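Local coordinates for exocyst complex component EXO70 (PDB 2B1E), which serves as a subunit of the exocyst, the complex that tethers secretory vesicles to sites of exocytosis, and plays a role in exocyst assembly, at residues Ser252-Asp255 / Val256-Ser259; Ala192-Lys195 / Ser196-Asp199. One frame throughout, in Å; residues are numbered along the deposited sequence.

Contact 1 of 2, residues Ser252-Asp255 / Val256-Ser259; sequences SIND and VKKS
V256, K257, K258 and S259 each send their amide back to the carbonyl four residues earlier, and of these bonds K257 N to I253 O is the shortest at 2.9 Å, while S259 N to D255 O stretches to 3.2 Å with an N-H...O angle of only 141°. The bent bond falls in the last turn of helix 245-259. There the hydroxyl of S259 also turns back on the backbone: with chi1 at 75°, OG sits between its own N and carbonyl carbon and donates to V256 O at 2.7 Å, so that this carbonyl near the helix end gains a side-chain donor from three residues on.

On the flank facing helix 268-299, the chain of K257 starts beside its own amide (chi1 -71°) and runs back over the preceding turn. Its CG comes within 3.1 Å of I253 O, and the same methylene meets I253 CG1 at 4.2 Å, the two side chains crossing at a slant. A bend at chi3 then directs the ammonium to a hydrogen bond with T275 on the neighbouring helix.

This is one amphipathic helix of the elongated, all-helical Exo70 rod, laid against three others. I253 packs on helices 209-233 and 268-299, V256 on helices 180-201 and 209-233, and the buried hydroxyl of S252 is hydrogen-bonded to T184 and Y224. The CG2 methyl of V256 lies over the preceding turn, 3.5 Å from S252 O. On the exposed flank, K258 CG rests 3.2 Å from D255 O, but the kinked chain leads outward and leaves NZ 6.0 Å from D255 OD1, too far for a salt bridge.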
ATOM      1  N   SER A 252      -0.161  -9.661   2.372  1.00 31.65           N
ATOM      2  CA  SER A 252       0.230 -11.048   2.564  1.00 29.87           C
ATOM      3  C   SER A 252       0.829 -11.254   3.948  1.00 29.22           C
ATOM      4  O   SER A 252       0.312 -12.040   4.744  1.00 29.26           O
ATOM      5  CB  SER A 252       1.247 -11.456   1.499  1.00 30.04           C
ATOM      6  OG  SER A 252       1.594 -12.822   1.623  1.00 30.84           O
ATOM      7  N   ILE A 253       1.917 -10.541   4.237  1.00 26.75           N
ATOM      8  CA  ILE A 253       2.581 -10.667   5.527  1.00 27.96           C
ATOM      9  C   ILE A 253       1.640 -10.337   6.691  1.00 28.16           C
ATOM     10  O   ILE A 253       1.762 -10.911   7.776  1.00 27.10           O
ATOM     11  CB  ILE A 253       3.845  -9.765   5.605  1.00 29.29           C
ATOM     12  CG1 ILE A 253       4.665 -10.118   6.850  1.00 28.32           C
ATOM     13  CG2 ILE A 253       3.449  -8.296   5.650  1.00 28.85           C
ATOM     14  CD1 ILE A 253       5.267 -11.505   6.814  1.00 28.21           C
ATOM     15  N   ASN A 254       0.703  -9.415   6.473  1.00 27.66           N
ATOM     16  CA  ASN A 254      -0.248  -9.067   7.525  1.00 27.72           C
ATOM     17  C   ASN A 254      -1.152 -10.263   7.815  1.00 27.21           C
ATOM     18  O   ASN A 254      -1.362 -10.624   8.972  1.00 27.24           O
ATOM     19  CB  ASN A 254      -1.109  -7.867   7.118  1.00 28.18           C
ATOM     20  CG  ASN A 254      -0.359  -6.550   7.210  1.00 28.70           C
ATOM     21  OD1 ASN A 254       0.822  -6.515   7.560  1.00 30.25           O
ATOM     22  ND2 ASN A 254      -1.047  -5.459   6.899  1.00 28.01           N
ATOM     23  N   ASP A 255      -1.692 -10.872   6.763  1.00 26.30           N
ATOM     24  CA  ASP A 255      -2.566 -12.031   6.932  1.00 26.81           C
ATOM     25  C   ASP A 255      -1.851 -13.190   7.632  1.00 25.92           C
ATOM     26  O   ASP A 255      -2.434 -13.873   8.475  1.00 24.95           O
ATOM     27  CB  ASP A 255      -3.105 -12.505   5.578  1.00 28.63           C
ATOM     28  CG  ASP A 255      -4.158 -11.566   5.005  1.00 32.87           C
ATOM     29  OD1 ASP A 255      -4.673 -10.715   5.765  1.00 34.28           O
ATOM     30  OD2 ASP A 255      -4.481 -11.687   3.799  1.00 32.98           O
ATOM     31  N   VAL A 256      -0.588 -13.413   7.284  1.00 23.83           N
ATOM     32  CA  VAL A 256       0.168 -14.494   7.897  1.00 25.20           C
ATOM     33  C   VAL A 256       0.426 -14.187   9.364  1.00 25.41           C
ATOM     34  O   VAL A 256       0.233 -15.044  10.223  1.00 22.04           O
ATOM     35  CB  VAL A 256       1.519 -14.732   7.169  1.00 26.65           C
ATOM     36  CG1 VAL A 256       2.368 -15.729   7.947  1.00 29.19           C
ATOM     37  CG2 VAL A 256       1.264 -15.262   5.770  1.00 26.32           C
ATOM     38  N   LYS A 257       0.843 -12.959   9.657  1.00 26.24           N
ATOM     39  CA  LYS A 257       1.111 -12.582  11.039  1.00 28.83           C
ATOM     40  C   LYS A 257      -0.115 -12.677  11.946  1.00 29.49           C
ATOM     41  O   LYS A 257      -0.008 -13.126  13.088  1.00 28.38           O
ATOM     42  CB  LYS A 257       1.697 -11.167  11.116  1.00 28.60           C
ATOM     43  CG  LYS A 257       3.114 -11.072  10.590  1.00 30.03           C
ATOM     44  CD  LYS A 257       3.837  -9.829  11.105  1.00 31.28           C
ATOM     45  CE  LYS A 257       3.148  -8.549  10.678  1.00 33.60           C
ATOM     46  NZ  LYS A 257       3.944  -7.355  11.082  1.00 33.10           N
ATOM     47  N   LYS A 258      -1.278 -12.266  11.450  1.00 30.86           N
ATOM     48  CA  LYS A 258      -2.475 -12.324  12.273  1.00 32.57           C
ATOM     49  C   LYS A 258      -2.931 -13.766  12.507  1.00 32.72           C
ATOM     50  O   LYS A 258      -3.543 -14.070  13.531  1.00 31.60           O
ATOM     51  CB  LYS A 258      -3.609 -11.504  11.647  1.00 34.95           C
ATOM     52  CG  LYS A 258      -4.257 -12.131  10.429  1.00 38.55           C
ATOM     53  CD  LYS A 258      -5.774 -12.193  10.586  1.00 40.37           C
ATOM     54  CE  LYS A 258      -6.385 -10.809  10.742  1.00 42.39           C
ATOM     55  NZ  LYS A 258      -7.874 -10.874  10.845  1.00 44.24           N
ATOM     56  N   SER A 259      -2.621 -14.656  11.566  1.00 32.04           N
ATOM     57  CA  SER A 259      -3.010 -16.058  11.703  1.00 31.01           C
ATOM     58  C   SER A 259      -2.097 -16.734  12.714  1.00 31.76           C
ATOM     59  O   SER A 259      -2.442 -17.766  13.293  1.00 33.55           O
ATOM     60  CB  SER A 259      -2.891 -16.780  10.362  1.00 29.40           C
ATOM     61  OG  SER A 259      -1.534 -17.037  10.053  1.00 25.11           O
TER

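Contact 2 of 2, residues Ala192-Lys195 / Ser196-Asp199; sequences ANEK and SLVD
Two donors from S196 converge on A192 O: the amide N and the hydroxyl OG, each 3.2 Å away, reach it from opposite faces of the carbonyl plane. With chi1 at -60°, OG lies beside its own N and points back toward the N-terminal end of the helix, which brings it to the oxygen that the amide already uses. The remaining backbone bonds follow the alpha-helical i to i+4 pattern, that of V198 N to E194 O having an N-H...O angle of 177°.

K195 and D199, one turn apart, carry opposite charges but meet mainly through a methylene. The lysine, bent at chi2 and chi4, runs at an angle to the aspartate side chain and lays CE against the carboxylate, CE to OD2 3.3 Å; NZ stays 4.1 Å from that oxygen, beyond a salt bridge. D199 OD1 instead pairs with K209, on helix 209-233, while the lysine ammonium has K263 close by, a like charge.

Helix 180-201 belongs to the helical rod of Exo70, and its buried side chains here touch helices 136-155 and 209-233 and a loop. E194 and L197 extend next to each other in one direction, the leucine methyl CD2 3.9 Å from E194 OE2. E194, folded at chi2, is salt-bridged through OE1 to R147, whose side chain also touches L197; Y114 and Y115 of the loop pack on the leucine too.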
ATOM      1  N   ALA A 192      -4.151 -22.831   9.785  1.00 18.46           N
ATOM      2  CA  ALA A 192      -5.416 -23.009  10.473  1.00 19.51           C
ATOM      3  C   ALA A 192      -5.746 -24.482  10.741  1.00 19.81           C
ATOM      4  O   ALA A 192      -6.244 -24.828  11.820  1.00 17.98           O
ATOM      5  CB  ALA A 192      -6.526 -22.366   9.659  1.00 21.50           C
ATOM      6  N   ASN A 193      -5.462 -25.340   9.763  1.00 17.82           N
ATOM      7  CA  ASN A 193      -5.731 -26.770   9.880  1.00 19.45           C
ATOM      8  C   ASN A 193      -4.736 -27.515  10.777  1.00 17.81           C
ATOM      9  O   ASN A 193      -5.096 -28.523  11.384  1.00 14.20           O
ATOM     10  CB  ASN A 193      -5.767 -27.415   8.488  1.00 21.96           C
ATOM     11  CG  ASN A 193      -6.932 -26.913   7.636  1.00 25.80           C
ATOM     12  OD1 ASN A 193      -6.964 -27.122   6.422  1.00 27.79           O
ATOM     13  ND2 ASN A 193      -7.896 -26.257   8.274  1.00 24.74           N
ATOM     14  N   GLU A 194      -3.486 -27.052  10.843  1.00 16.60           N
ATOM     15  CA  GLU A 194      -2.517 -27.708  11.718  1.00 17.56           C
ATOM     16  C   GLU A 194      -2.908 -27.384  13.155  1.00 16.63           C
ATOM     17  O   GLU A 194      -2.721 -28.193  14.057  1.00 17.23           O
ATOM     18  CB  GLU A 194      -1.083 -27.224  11.464  1.00 18.47           C
ATOM     19  CG  GLU A 194      -0.322 -27.958  10.347  1.00 22.52           C
ATOM     20  CD  GLU A 194      -0.601 -29.455  10.306  1.00 22.23           C
ATOM     21  OE1 GLU A 194      -1.657 -29.835   9.762  1.00 22.03           O
ATOM     22  OE2 GLU A 194       0.224 -30.248  10.818  1.00 21.60           O
ATOM     23  N   LYS A 195      -3.440 -26.181  13.366  1.00 17.65           N
ATOM     24  CA  LYS A 195      -3.887 -25.777  14.694  1.00 17.23           C
ATOM     25  C   LYS A 195      -5.040 -26.688  15.137  1.00 17.12           C
ATOM     26  O   LYS A 195      -5.099 -27.110  16.298  1.00 15.21           O
ATOM     27  CB  LYS A 195      -4.355 -24.322  14.676  1.00 19.53           C
ATOM     28  CG  LYS A 195      -5.018 -23.869  15.969  1.00 25.68           C
ATOM     29  CD  LYS A 195      -4.074 -23.931  17.158  1.00 27.93           C
ATOM     30  CE  LYS A 195      -4.769 -23.403  18.410  1.00 31.25           C
ATOM     31  NZ  LYS A 195      -5.423 -22.073  18.150  1.00 32.77           N
ATOM     32  N   SER A 196      -5.954 -26.988  14.217  1.00 15.03           N
ATOM     33  CA  SER A 196      -7.084 -27.856  14.547  1.00 16.50           C
ATOM     34  C   SER A 196      -6.568 -29.265  14.849  1.00 15.61           C
ATOM     35  O   SER A 196      -7.043 -29.923  15.772  1.00 14.77           O
ATOM     36  CB  SER A 196      -8.094 -27.916  13.389  1.00 17.40           C
ATOM     37  OG  SER A 196      -8.612 -26.637  13.081  1.00 22.27           O
ATOM     38  N   LEU A 197      -5.587 -29.715  14.070  1.00 15.74           N
ATOM     39  CA  LEU A 197      -5.009 -31.046  14.253  1.00 15.60           C
ATOM     40  C   LEU A 197      -4.388 -31.206  15.631  1.00 16.02           C
ATOM     41  O   LEU A 197      -4.719 -32.141  16.360  1.00 13.06           O
ATOM     42  CB  LEU A 197      -3.943 -31.332  13.191  1.00 16.05           C
ATOM     43  CG  LEU A 197      -3.361 -32.755  13.243  1.00 16.19           C
ATOM     44  CD1 LEU A 197      -4.472 -33.761  12.976  1.00 16.05           C
ATOM     45  CD2 LEU A 197      -2.255 -32.919  12.217  1.00 16.13           C
ATOM     46  N   VAL A 198      -3.481 -30.301  15.992  1.00 15.37           N
ATOM     47  CA  VAL A 198      -2.847 -30.389  17.300  1.00 18.16           C
ATOM     48  C   VAL A 198      -3.911 -30.327  18.397  1.00 15.90           C
ATOM     49  O   VAL A 198      -3.840 -31.067  19.373  1.00 16.53           O
ATOM     50  CB  VAL A 198      -1.812 -29.253  17.515  1.00 18.42           C
ATOM     51  CG1 VAL A 198      -1.381 -29.216  18.973  1.00 19.69           C
ATOM     52  CG2 VAL A 198      -0.594 -29.488  16.625  1.00 19.90           C
ATOM     53  N   ASP A 199      -4.890 -29.443  18.242  1.00 15.92           N
ATOM     54  CA  ASP A 199      -5.952 -29.339  19.237  1.00 15.62           C
ATOM     55  C   ASP A 199      -6.740 -30.646  19.286  1.00 15.12           C
ATOM     56  O   ASP A 199      -7.192 -31.062  20.351  1.00 12.28           O
ATOM     57  CB  ASP A 199      -6.904 -28.186  18.908  1.00 17.76           C
ATOM     58  CG  ASP A 199      -6.324 -26.830  19.266  1.00 20.00           C
ATOM     59  OD1 ASP A 199      -5.250 -26.795  19.906  1.00 21.32           O
ATOM     60  OD2 ASP A 199      -6.945 -25.807  18.911  1.00 17.54           O
TER

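Both contacts are single stretches of helix, in series along the chain and about 17 Å apart between centres, with nearest atoms about 6 Å from one another. Their helices pack together: D255, V256 and S259 of contact 1 touch helix 180-201, which carries contact 2, and both helices lean on helix 209-233. Contact 1 is nearer the middle of the molecule, its buried side mainly aliphatic, with S252 and K257 both hydrogen-bonded to hydroxyls of neighbouring helices. Contact 2, farther out, relies more on charge, with a buried glutamate and a partly exposed aspartate each paired to a basic residue elsewhere. The serine-to-backbone bond comes at the helix end in contact 1 and within the helix in contact 2.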